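Local coordinates for Alpha/beta hydrolase fold protein (PDB 4PW0) that probably acts as a serine hydrolase of the alpha/beta hydrolase fold, although its natural substrate is not established, at residues I219-Q223 / L245-D251; I127-I131 / F279-Y283; H224-Q230 / D251-Y257. All coordinates share one frame; numbering follows the deposited sequence.

Contact 1: I219-Q223 / L245-D251; sequences ITSIQ and LFKQLPD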
loop_
_atom_site.group_PDB
_atom_site.type_symbol
_atom_site.label_atom_id
_atom_site.label_comp_id
_atom_site.label_asym_id
_atom_site.label_seq_id
_atom_site.Cartn_x
_atom_site.Cartn_y
_atom_site.Cartn_z
ATOM N N ILE A 219 10.095 -14.458 -12.225
ATOM C CA ILE A 219 9.649 -13.712 -11.039
ATOM C C ILE A 219 8.574 -14.487 -10.286
ATOM O O ILE A 219 8.538 -14.487 -9.067
ATOM C CB ILE A 219 9.105 -12.301 -11.421
ATOM C CG1 ILE A 219 10.264 -11.364 -11.704
ATOM C CG2 ILE A 219 8.265 -11.697 -10.281
ATOM C CD1 ILE A 219 11.164 -11.160 -10.509
ATOM N N THR A 220 7.707 -15.188 -11.022
ATOM C CA THR A 220 6.622 -15.949 -10.445
ATOM C C THR A 220 7.112 -17.023 -9.487
ATOM O O THR A 220 6.371 -17.481 -8.631
ATOM C CB THR A 220 5.784 -16.615 -11.562
ATOM O OG1 THR A 220 6.633 -17.403 -12.445
ATOM C CG2 THR A 220 5.005 -15.547 -12.366
ATOM N N SER A 221 8.392 -17.431 -9.635
ATOM C CA SER A 221 8.956 -18.451 -8.769
ATOM C C SER A 221 9.400 -17.976 -7.389
ATOM O O SER A 221 9.741 -18.785 -6.522
ATOM C CB SER A 221 10.136 -19.150 -9.447
ATOM O OG SER A 221 11.292 -18.311 -9.537
ATOM N N ILE A 222 9.392 -16.647 -7.152
ATOM C CA ILE A 222 9.759 -16.149 -5.838
ATOM C C ILE A 222 8.504 -16.237 -4.966
ATOM O O ILE A 222 7.567 -15.471 -5.147
ATOM C CB ILE A 222 10.266 -14.696 -5.927
ATOM C CG1 ILE A 222 11.634 -14.648 -6.637
ATOM C CG2 ILE A 222 10.326 -14.091 -4.549
ATOM C CD1 ILE A 222 12.121 -13.255 -6.957
ATOM N N GLN A 223 8.490 -17.209 -4.054
ATOM C CA GLN A 223 7.284 -17.517 -3.297
ATOM C C GLN A 223 7.153 -16.808 -1.973
ATOM O O GLN A 223 6.100 -16.857 -1.344
ATOM C CB GLN A 223 7.167 -19.018 -3.106
ATOM C CG GLN A 223 7.044 -19.753 -4.429
ATOM C CD GLN A 223 6.749 -21.207 -4.225
ATOM O OE1 GLN A 223 7.627 -21.971 -3.886
ATOM N NE2 GLN A 223 5.509 -21.582 -4.410
ATOM N N LEU A 245 5.833 -6.130 -10.933
ATOM C CA LEU A 245 6.295 -6.988 -9.843
ATOM C C LEU A 245 5.112 -7.557 -9.079
ATOM O O LEU A 245 5.058 -8.765 -8.768
ATOM C CB LEU A 245 7.270 -6.271 -8.878
ATOM C CG LEU A 245 8.704 -6.062 -9.371
ATOM C CD1 LEU A 245 9.404 -5.060 -8.502
ATOM C CD2 LEU A 245 9.473 -7.386 -9.390
ATOM N N PHE A 246 4.174 -6.706 -8.722
ATOM C CA PHE A 246 2.992 -7.117 -7.962
ATOM C C PHE A 246 2.166 -8.159 -8.749
ATOM O O PHE A 246 1.700 -9.164 -8.170
ATOM C CB PHE A 246 2.103 -5.899 -7.673
ATOM C CG PHE A 246 0.747 -6.251 -7.113
ATOM C CD1 PHE A 246 0.583 -6.596 -5.777
ATOM C CD2 PHE A 246 -0.355 -6.265 -7.949
ATOM C CE1 PHE A 246 -0.654 -6.989 -5.299
ATOM C CE2 PHE A 246 -1.582 -6.655 -7.469
ATOM C CZ PHE A 246 -1.726 -7.009 -6.127
ATOM N N LYS A 247 1.998 -7.943 -10.061
ATOM C CA LYS A 247 1.239 -8.886 -10.886
ATOM C C LYS A 247 1.907 -10.249 -10.981
ATOM O O LYS A 247 1.223 -11.274 -10.943
ATOM C CB LYS A 247 1.055 -8.349 -12.296
ATOM C CG LYS A 247 0.104 -7.193 -12.349
ATOM C CD LYS A 247 -0.386 -6.911 -13.745
ATOM C CE LYS A 247 0.630 -6.387 -14.639
ATOM N NZ LYS A 247 -0.024 -6.244 -15.979
ATOM N N GLN A 248 3.225 -10.269 -11.112
ATOM C CA GLN A 248 3.933 -11.497 -11.379
ATOM C C GLN A 248 4.258 -12.292 -10.124
ATOM O O GLN A 248 4.245 -13.512 -10.145
ATOM C CB GLN A 248 5.185 -11.226 -12.215
ATOM C CG GLN A 248 4.899 -10.677 -13.620
ATOM C CD GLN A 248 6.174 -10.307 -14.379
ATOM O OE1 GLN A 248 7.098 -11.089 -14.428
ATOM N NE2 GLN A 248 6.209 -9.106 -14.974
ATOM N N LEU A 249 4.543 -11.611 -9.015
ATOM C CA LEU A 249 4.812 -12.277 -7.764
ATOM C C LEU A 249 3.542 -12.902 -7.200
ATOM O O LEU A 249 2.466 -12.343 -7.345
ATOM C CB LEU A 249 5.389 -11.287 -6.737
ATOM C CG LEU A 249 6.835 -10.842 -7.026
ATOM C CD1 LEU A 249 7.173 -9.615 -6.199
ATOM C CD2 LEU A 249 7.831 -11.952 -6.715
ATOM N N PRO A 250 3.666 -14.078 -6.582
ATOM C CA PRO A 250 2.454 -14.708 -6.038
ATOM C C PRO A 250 1.971 -14.147 -4.713
ATOM O O PRO A 250 0.784 -14.274 -4.405
ATOM C CB PRO A 250 2.878 -16.150 -5.905
ATOM C CG PRO A 250 4.377 -16.137 -5.733
ATOM C CD PRO A 250 4.812 -15.009 -6.644
ATOM N N ASP A 251 2.866 -13.559 -3.923
ATOM C CA ASP A 251 2.515 -13.081 -2.583
ATOM C C ASP A 251 3.131 -11.715 -2.279
ATOM O O ASP A 251 3.834 -11.553 -1.297
ATOM C CB ASP A 251 2.901 -14.103 -1.496
ATOM C CG ASP A 251 2.319 -13.777 -0.141
ATOM O OD1 ASP A 251 1.248 -13.102 -0.101
ATOM O OD2 ASP A 251 2.934 -14.188 0.887
HETATM O O HOH W 1 9.453 -13.447 -14.924
HETATM O O HOH W 2 5.787 -13.629 -3.788
HETATM O O HOH W 3 4.411 -16.449 0.768
#
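In this alpha/beta hydrolase fold, the C-terminal end of helix 240-248 meets the loop leading into strand 226-231, and Ile-219 and Leu-249 form the apolar middle of the meeting. Ile-219 lies in a short 3-10 turn, closed by Ile-222 N bonding to Ile-219 O. With its CG1 anti to the carbonyl carbon (chi1 -77°), CG2 is left anti to the backbone N, the position from which it meets Leu-249 CD2 at 3.6 Å. The same methyl of Leu-249 also touches CB of Ile-222, at 3.8 Å, so it sits against both isoleucines. Next to it, Ile-219 CG2 packs on Gln-248 CB at 3.7 Å, the two side chains crossing at about a right angle, while the amide NE2 of Gln-248 is held by Glu-244. Where the helix gives out, Pro-250 CD comes within 3.2 Å of Ile-222 O. One water joins the two backbones, donating to Ile-222 O and accepting from Asp-251 N, both at 2.9 Å; another links Gln-223 O to Asp-251 OD2, whose partner oxygen OD1 is hydrogen-bonded to Tyr-283 OH. The loop runs on into strand 226-231 and the helix end into strand 252-257, while Gln-117 of helix 111-122 and Pro-137 touch Ile-219 and Leu-245.

Contact 2: I127-I131 / F279-Y283; sequences IRKII and FLDSY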
loop_
_atom_site.group_PDB
_atom_site.type_symbol
_atom_site.label_atom_id
_atom_site.label_comp_id
_atom_site.label_asym_id
_atom_site.label_seq_id
_atom_site.Cartn_x
_atom_site.Cartn_y
_atom_site.Cartn_z
ATOM N N ILE A 127 16.110 -16.629 3.200
ATOM C CA ILE A 127 15.304 -15.400 3.286
ATOM C C ILE A 127 13.889 -15.749 3.761
ATOM O O ILE A 127 13.275 -16.710 3.263
ATOM C CB ILE A 127 15.269 -14.703 1.913
ATOM C CG1 ILE A 127 16.664 -14.146 1.586
ATOM C CG2 ILE A 127 14.245 -13.564 1.907
ATOM C CD1 ILE A 127 16.810 -13.625 0.184
ATOM N N ARG A 128 13.372 -14.959 4.698
ATOM C CA ARG A 128 12.011 -15.073 5.128
ATOM C C ARG A 128 11.100 -14.111 4.327
ATOM O O ARG A 128 10.342 -14.570 3.462
ATOM C CB ARG A 128 11.918 -14.866 6.624
ATOM C CG ARG A 128 10.519 -15.129 7.136
ATOM C CD ARG A 128 10.325 -14.800 8.610
ATOM N NE ARG A 128 10.470 -13.379 8.886
ATOM C CZ ARG A 128 9.849 -12.718 9.858
ATOM N NH1 ARG A 128 9.027 -13.349 10.707
ATOM N NH2 ARG A 128 10.031 -11.398 9.972
ATOM N N LYS A 129 11.197 -12.804 4.612
ATOM C CA LYS A 129 10.362 -11.824 3.894
ATOM C C LYS A 129 11.259 -10.843 3.149
ATOM O O LYS A 129 12.414 -10.611 3.522
ATOM C CB LYS A 129 9.497 -11.045 4.888
ATOM C CG LYS A 129 8.518 -11.944 5.664
ATOM C CD LYS A 129 7.594 -11.142 6.572
ATOM C CE LYS A 129 6.765 -11.991 7.460
ATOM N NZ LYS A 129 5.826 -11.321 8.351
ATOM N N ILE A 130 10.670 -10.246 2.116
ATOM C CA ILE A 130 11.398 -9.365 1.199
ATOM C C ILE A 130 10.671 -8.025 1.070
ATOM O O ILE A 130 9.458 -7.991 0.854
ATOM C CB ILE A 130 11.462 -10.008 -0.197
ATOM C CG1 ILE A 130 12.094 -11.403 -0.123
ATOM C CG2 ILE A 130 12.146 -9.126 -1.219
ATOM C CD1 ILE A 130 12.020 -12.151 -1.441
ATOM N N ILE A 131 11.442 -6.930 1.149
ATOM C CA ILE A 131 10.938 -5.583 0.827
ATOM C C ILE A 131 11.744 -5.058 -0.360
ATOM O O ILE A 131 12.976 -5.089 -0.322
ATOM C CB ILE A 131 11.083 -4.630 2.015
ATOM C CG1 ILE A 131 10.366 -5.190 3.238
ATOM C CG2 ILE A 131 10.560 -3.245 1.643
ATOM C CD1 ILE A 131 10.989 -4.744 4.541
ATOM N N PHE A 279 4.293 -5.358 8.033
ATOM C CA PHE A 279 4.623 -6.425 7.134
ATOM C C PHE A 279 5.582 -7.432 7.791
ATOM O O PHE A 279 5.331 -8.619 7.765
ATOM C CB PHE A 279 5.216 -5.845 5.857
ATOM C CG PHE A 279 5.782 -6.873 4.907
ATOM C CD1 PHE A 279 4.944 -7.718 4.188
ATOM C CD2 PHE A 279 7.141 -6.987 4.720
ATOM C CE1 PHE A 279 5.466 -8.651 3.296
ATOM C CE2 PHE A 279 7.677 -7.911 3.834
ATOM C CZ PHE A 279 6.832 -8.733 3.134
ATOM N N LEU A 280 6.661 -6.935 8.359
ATOM C CA LEU A 280 7.659 -7.840 8.957
ATOM C C LEU A 280 7.155 -8.533 10.214
ATOM O O LEU A 280 7.427 -9.735 10.379
ATOM C CB LEU A 280 8.929 -7.090 9.256
ATOM C CG LEU A 280 9.684 -6.570 8.038
ATOM C CD1 LEU A 280 10.878 -5.774 8.500
ATOM C CD2 LEU A 280 10.109 -7.697 7.090
ATOM N N ASP A 281 6.408 -7.814 11.045
ATOM C CA ASP A 281 6.019 -8.407 12.321
ATOM C C ASP A 281 4.806 -9.290 12.216
ATOM O O ASP A 281 4.689 -10.247 12.997
ATOM C CB ASP A 281 5.861 -7.323 13.377
ATOM C CG ASP A 281 7.180 -6.682 13.726
ATOM O OD1 ASP A 281 8.226 -7.321 13.478
ATOM O OD2 ASP A 281 7.182 -5.541 14.232
ATOM N N SER A 282 3.925 -9.028 11.234
ATOM C CA SER A 282 2.618 -9.635 11.261
ATOM C C SER A 282 2.082 -10.286 10.004
ATOM O O SER A 282 1.216 -11.157 10.106
ATOM C CB SER A 282 1.628 -8.580 11.745
ATOM O OG SER A 282 1.875 -8.152 13.071
ATOM N N TYR A 283 2.506 -9.860 8.813
ATOM C CA TYR A 283 1.881 -10.389 7.619
ATOM C C TYR A 283 2.226 -11.864 7.384
ATOM O O TYR A 283 3.433 -12.218 7.449
ATOM C CB TYR A 283 2.268 -9.546 6.390
ATOM C CG TYR A 283 1.662 -10.096 5.139
ATOM C CD1 TYR A 283 0.308 -9.952 4.871
ATOM C CD2 TYR A 283 2.439 -10.804 4.210
ATOM C CE1 TYR A 283 -0.242 -10.526 3.754
ATOM C CE2 TYR A 283 1.888 -11.373 3.082
ATOM C CZ TYR A 283 0.541 -11.249 2.854
ATOM O OH TYR A 283 -0.072 -11.829 1.763
ATOM O OXT TYR A 283 1.339 -12.711 7.109
HETATM O O HOH W 4 7.660 -11.722 12.625
HETATM O O HOH W 5 9.363 -10.259 12.958
HETATM O O HOH W 6 5.357 -12.697 10.824
#
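Lys-129 NZ is gripped at the C-terminal end of helix 269-282, the last helix of the alpha/beta hydrolase fold, by one oxygen of the chain-end carboxylate, Tyr-283 O at 2.7 Å, and two helix carbonyl oxygens, Phe-279 O at 2.8 Å and Leu-280 O at 3.0 Å. The first is met on a lone pair and the second in its carbonyl plane, whereas over Leu-280 O the ammonium stands above the plane, 64° out of it. A water is a fourth acceptor, so three N-H groups are shared among four oxygens. The carboxylate and the carbonyl end of the helix probably both stabilise the buried ammonium. The lysine reaches that far because its chain is fully extended beyond CG, from a strand residue whose backbone N bonds to Asp-105. On the way its CD lies over one face of the Phe-279 ring, offset toward the rim. Arg-128 approaches the same helix end; its NH2 makes a weak bond to Leu-280 O, and NH1 reaches that oxygen through a water, but its main partner is Asp-105, in a salt bridge. Lys-129 CE lies over the centre of the guanidinium, 4.0 Å above its plane. Further along the strand, Ile-131 packs on the helix: its CG1 meets Phe-279 CE2 at 3.9 Å while its tip CD1 rests 4.0 Å from Leu-280 CD2.

Contact 3: H224-Q230 / D251-Y257; sequences HPVFVVQ and DAILSLY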
loop_
_atom_site.group_PDB
_atom_site.type_symbol
_atom_site.label_atom_id
_atom_site.label_comp_id
_atom_site.label_asym_id
_atom_site.label_seq_id
_atom_site.Cartn_x
_atom_site.Cartn_y
_atom_site.Cartn_z
ATOM N N HIS A 224 8.211 -16.109 -1.558
ATOM C CA HIS A 224 8.237 -15.423 -0.295
ATOM C C HIS A 224 7.197 -14.308 -0.216
ATOM O O HIS A 224 6.820 -13.753 -1.243
ATOM C CB HIS A 224 9.581 -14.727 -0.093
ATOM C CG HIS A 224 10.753 -15.639 -0.205
ATOM N ND1 HIS A 224 11.176 -16.154 -1.411
ATOM C CD2 HIS A 224 11.601 -16.102 0.738
ATOM C CE1 HIS A 224 12.216 -16.941 -1.189
ATOM N NE2 HIS A 224 12.497 -16.915 0.098
ATOM N N PRO A 225 6.754 -13.959 0.991
ATOM C CA PRO A 225 6.019 -12.683 1.121
ATOM C C PRO A 225 6.922 -11.502 0.700
ATOM O O PRO A 225 8.084 -11.422 1.120
ATOM C CB PRO A 225 5.705 -12.601 2.606
ATOM C CG PRO A 225 5.976 -13.971 3.162
ATOM C CD PRO A 225 7.048 -14.544 2.297
ATOM N N VAL A 226 6.366 -10.617 -0.122
ATOM C CA VAL A 226 7.101 -9.458 -0.616
ATOM C C VAL A 226 6.272 -8.218 -0.376
ATOM O O VAL A 226 5.042 -8.225 -0.578
ATOM C CB VAL A 226 7.419 -9.578 -2.131
ATOM C CG1 VAL A 226 8.280 -8.407 -2.609
ATOM C CG2 VAL A 226 8.145 -10.890 -2.421
ATOM N N PHE A 227 6.947 -7.121 -0.027
ATOM C CA PHE A 227 6.298 -5.821 0.070
ATOM C C PHE A 227 7.018 -4.901 -0.909
ATOM O O PHE A 227 8.245 -4.685 -0.772
ATOM C CB PHE A 227 6.435 -5.314 1.486
ATOM C CG PHE A 227 5.882 -3.944 1.728
ATOM C CD1 PHE A 227 4.742 -3.496 1.050
ATOM C CD2 PHE A 227 6.485 -3.109 2.636
ATOM C CE1 PHE A 227 4.192 -2.250 1.323
ATOM C CE2 PHE A 227 5.937 -1.870 2.921
ATOM C CZ PHE A 227 4.823 -1.425 2.239
ATOM N N VAL A 228 6.291 -4.401 -1.909
ATOM C CA VAL A 228 6.875 -3.595 -2.994
ATOM C C VAL A 228 6.380 -2.159 -2.767
ATOM O O VAL A 228 5.175 -1.931 -2.704
ATOM C CB VAL A 228 6.412 -4.082 -4.369
ATOM C CG1 VAL A 228 6.994 -3.210 -5.453
ATOM C CG2 VAL A 228 6.767 -5.550 -4.627
ATOM N N VAL A 229 7.322 -1.218 -2.704
ATOM C CA VAL A 229 7.009 0.208 -2.502
ATOM C C VAL A 229 7.584 1.020 -3.669
ATOM O O VAL A 229 8.722 0.807 -4.133
ATOM C CB VAL A 229 7.616 0.712 -1.183
ATOM C CG1 VAL A 229 7.472 2.226 -1.020
ATOM C CG2 VAL A 229 6.995 -0.018 -0.008
ATOM N N GLN A 230 6.789 1.971 -4.145
ATOM C CA GLN A 230 7.212 2.845 -5.240
ATOM C C GLN A 230 6.438 4.157 -5.175
ATOM O O GLN A 230 5.368 4.216 -4.560
ATOM C CB GLN A 230 7.001 2.081 -6.551
ATOM C CG GLN A 230 7.410 2.764 -7.846
ATOM C CD GLN A 230 8.841 3.234 -7.829
ATOM O OE1 GLN A 230 9.155 4.225 -7.147
ATOM N NE2 GLN A 230 9.717 2.597 -8.579
ATOM N N ASP A 251 2.866 -13.559 -3.923
ATOM C CA ASP A 251 2.515 -13.081 -2.583
ATOM C C ASP A 251 3.131 -11.715 -2.279
ATOM O O ASP A 251 3.834 -11.553 -1.297
ATOM C CB ASP A 251 2.901 -14.103 -1.496
ATOM C CG ASP A 251 2.319 -13.777 -0.141
ATOM O OD1 ASP A 251 1.248 -13.102 -0.101
ATOM O OD2 ASP A 251 2.934 -14.188 0.887
ATOM N N ALA A 252 2.862 -10.763 -3.160
ATOM C CA ALA A 252 3.346 -9.389 -2.944
ATOM C C ALA A 252 2.211 -8.439 -2.603
ATOM O O ALA A 252 1.148 -8.435 -3.250
ATOM C CB ALA A 252 4.106 -8.840 -4.161
ATOM N N ILE A 253 2.490 -7.594 -1.608
ATOM C CA ILE A 253 1.671 -6.409 -1.345
ATOM C C ILE A 253 2.345 -5.227 -2.061
ATOM O O ILE A 253 3.564 -5.084 -2.011
ATOM C CB ILE A 253 1.614 -6.105 0.172
ATOM C CG1 ILE A 253 0.988 -7.227 0.966
ATOM C CG2 ILE A 253 0.959 -4.766 0.439
ATOM C CD1 ILE A 253 1.388 -7.248 2.426
ATOM N N LEU A 254 1.557 -4.403 -2.745
ATOM C CA LEU A 254 2.088 -3.189 -3.363
ATOM C C LEU A 254 1.610 -1.976 -2.594
ATOM O O LEU A 254 0.414 -1.900 -2.237
ATOM C CB LEU A 254 1.557 -3.041 -4.803
ATOM C CG LEU A 254 2.045 -1.863 -5.612
ATOM C CD1 LEU A 254 3.533 -1.914 -5.865
ATOM C CD2 LEU A 254 1.281 -1.781 -6.929
ATOM N N SER A 255 2.483 -0.993 -2.412
ATOM C CA SER A 255 2.123 0.361 -1.965
ATOM C C SER A 255 2.698 1.377 -2.944
ATOM O O SER A 255 3.901 1.343 -3.213
ATOM C CB SER A 255 2.749 0.631 -0.572
ATOM O OG SER A 255 2.085 -0.006 0.534
ATOM N N LEU A 256 1.847 2.260 -3.464
ATOM C CA LEU A 256 2.315 3.387 -4.253
ATOM C C LEU A 256 2.016 4.691 -3.512
ATOM O O LEU A 256 0.914 4.898 -2.977
ATOM C CB LEU A 256 1.676 3.445 -5.634
ATOM C CG LEU A 256 1.843 2.237 -6.528
ATOM C CD1 LEU A 256 1.180 2.480 -7.871
ATOM C CD2 LEU A 256 3.296 1.880 -6.687
ATOM N N TYR A 257 3.034 5.554 -3.490
ATOM C CA TYR A 257 2.980 6.808 -2.725
ATOM C C TYR A 257 2.787 8.033 -3.639
ATOM O O TYR A 257 3.366 8.079 -4.720
ATOM C CB TYR A 257 4.245 7.000 -1.863
ATOM C CG TYR A 257 4.514 5.940 -0.812
ATOM C CD1 TYR A 257 3.559 5.035 -0.400
ATOM C CD2 TYR A 257 5.755 5.909 -0.168
ATOM C CE1 TYR A 257 3.805 4.085 0.601
ATOM C CE2 TYR A 257 6.007 4.976 0.800
ATOM C CZ TYR A 257 5.079 4.078 1.183
ATOM O OH TYR A 257 5.390 3.149 2.178
HETATM O O HOH W 2 5.787 -13.629 -3.788
#
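Val-226 to Gln-230 pairs in parallel with Ala-252 to Leu-256, and six backbone hydrogen bonds run between the strands. They alternate in direction, from Val-226 N to Asp-251 O at the start to Tyr-257 N donating to Gln-230 O at the end; the straightest, Val-228 N to Ile-253 O, is 2.8 Å long with 174° at the hydrogen. Before the first of them, the water held by Ile-222 O and Asp-251 N also donates to His-224 O.

Apolar packing follows on each face. On the side of Val-226, Val-228 and Leu-254, Val-228 CG1 touches Leu-254 CD1 at 3.7 Å, and Ser-242 and Phe-246 of helix 240-248 cover this face. On the other, Val-229 CG1 meets Tyr-257 CE2 at 3.6 Å, and Val-229 CG2 lies over one face of the Phe-227 ring.

Polar groups come next. In the conformer given, the Phe-227 ring, its CG anti to the backbone N (chi1 177°), has Ser-255 OG at its edge, in plane. Ser-255 OG and Tyr-257 OH both bond to Gln-275 of helix 269-282, and Gln-230 NE2 bonds to Asp-234, probably the acid of a Ser-His-Asp triad.

Leu-254 to Leu-256 also pair antiparallel with a strand of the second subunit, continuing the sheet across the dimer. Joined through helix 240-248, the two strands form a beta-alpha-beta unit, the recurring element of alpha/beta sheets, here closing one end of the chain's own hydrolase-fold sheet.

Contacts 1 and 3 share Asp-251 and follow one beta-alpha-beta unit: contact 1 packs the end of helix 240-248 against the incoming loop, and contact 3 pairs the strands that precede and follow that helix in the chain, the centres about 10 Å apart. Leu-249 CD1 of contact 1 meets Val-226 CG1 of contact 3 at 3.9 Å. Contact 2 adds strand 127-133 beside strand 226-231, with Ile-130 O 2.8 Å from Phe-227 N, and its C-terminal tyrosine reaches back: Tyr-283 OH lies 2.6 Å from Asp-251 OD1. Contact 3 touches the probable catalytic triad through Gln-230, while Ile-131 of contact 2 lies near the likely nucleophile elbow without touching it.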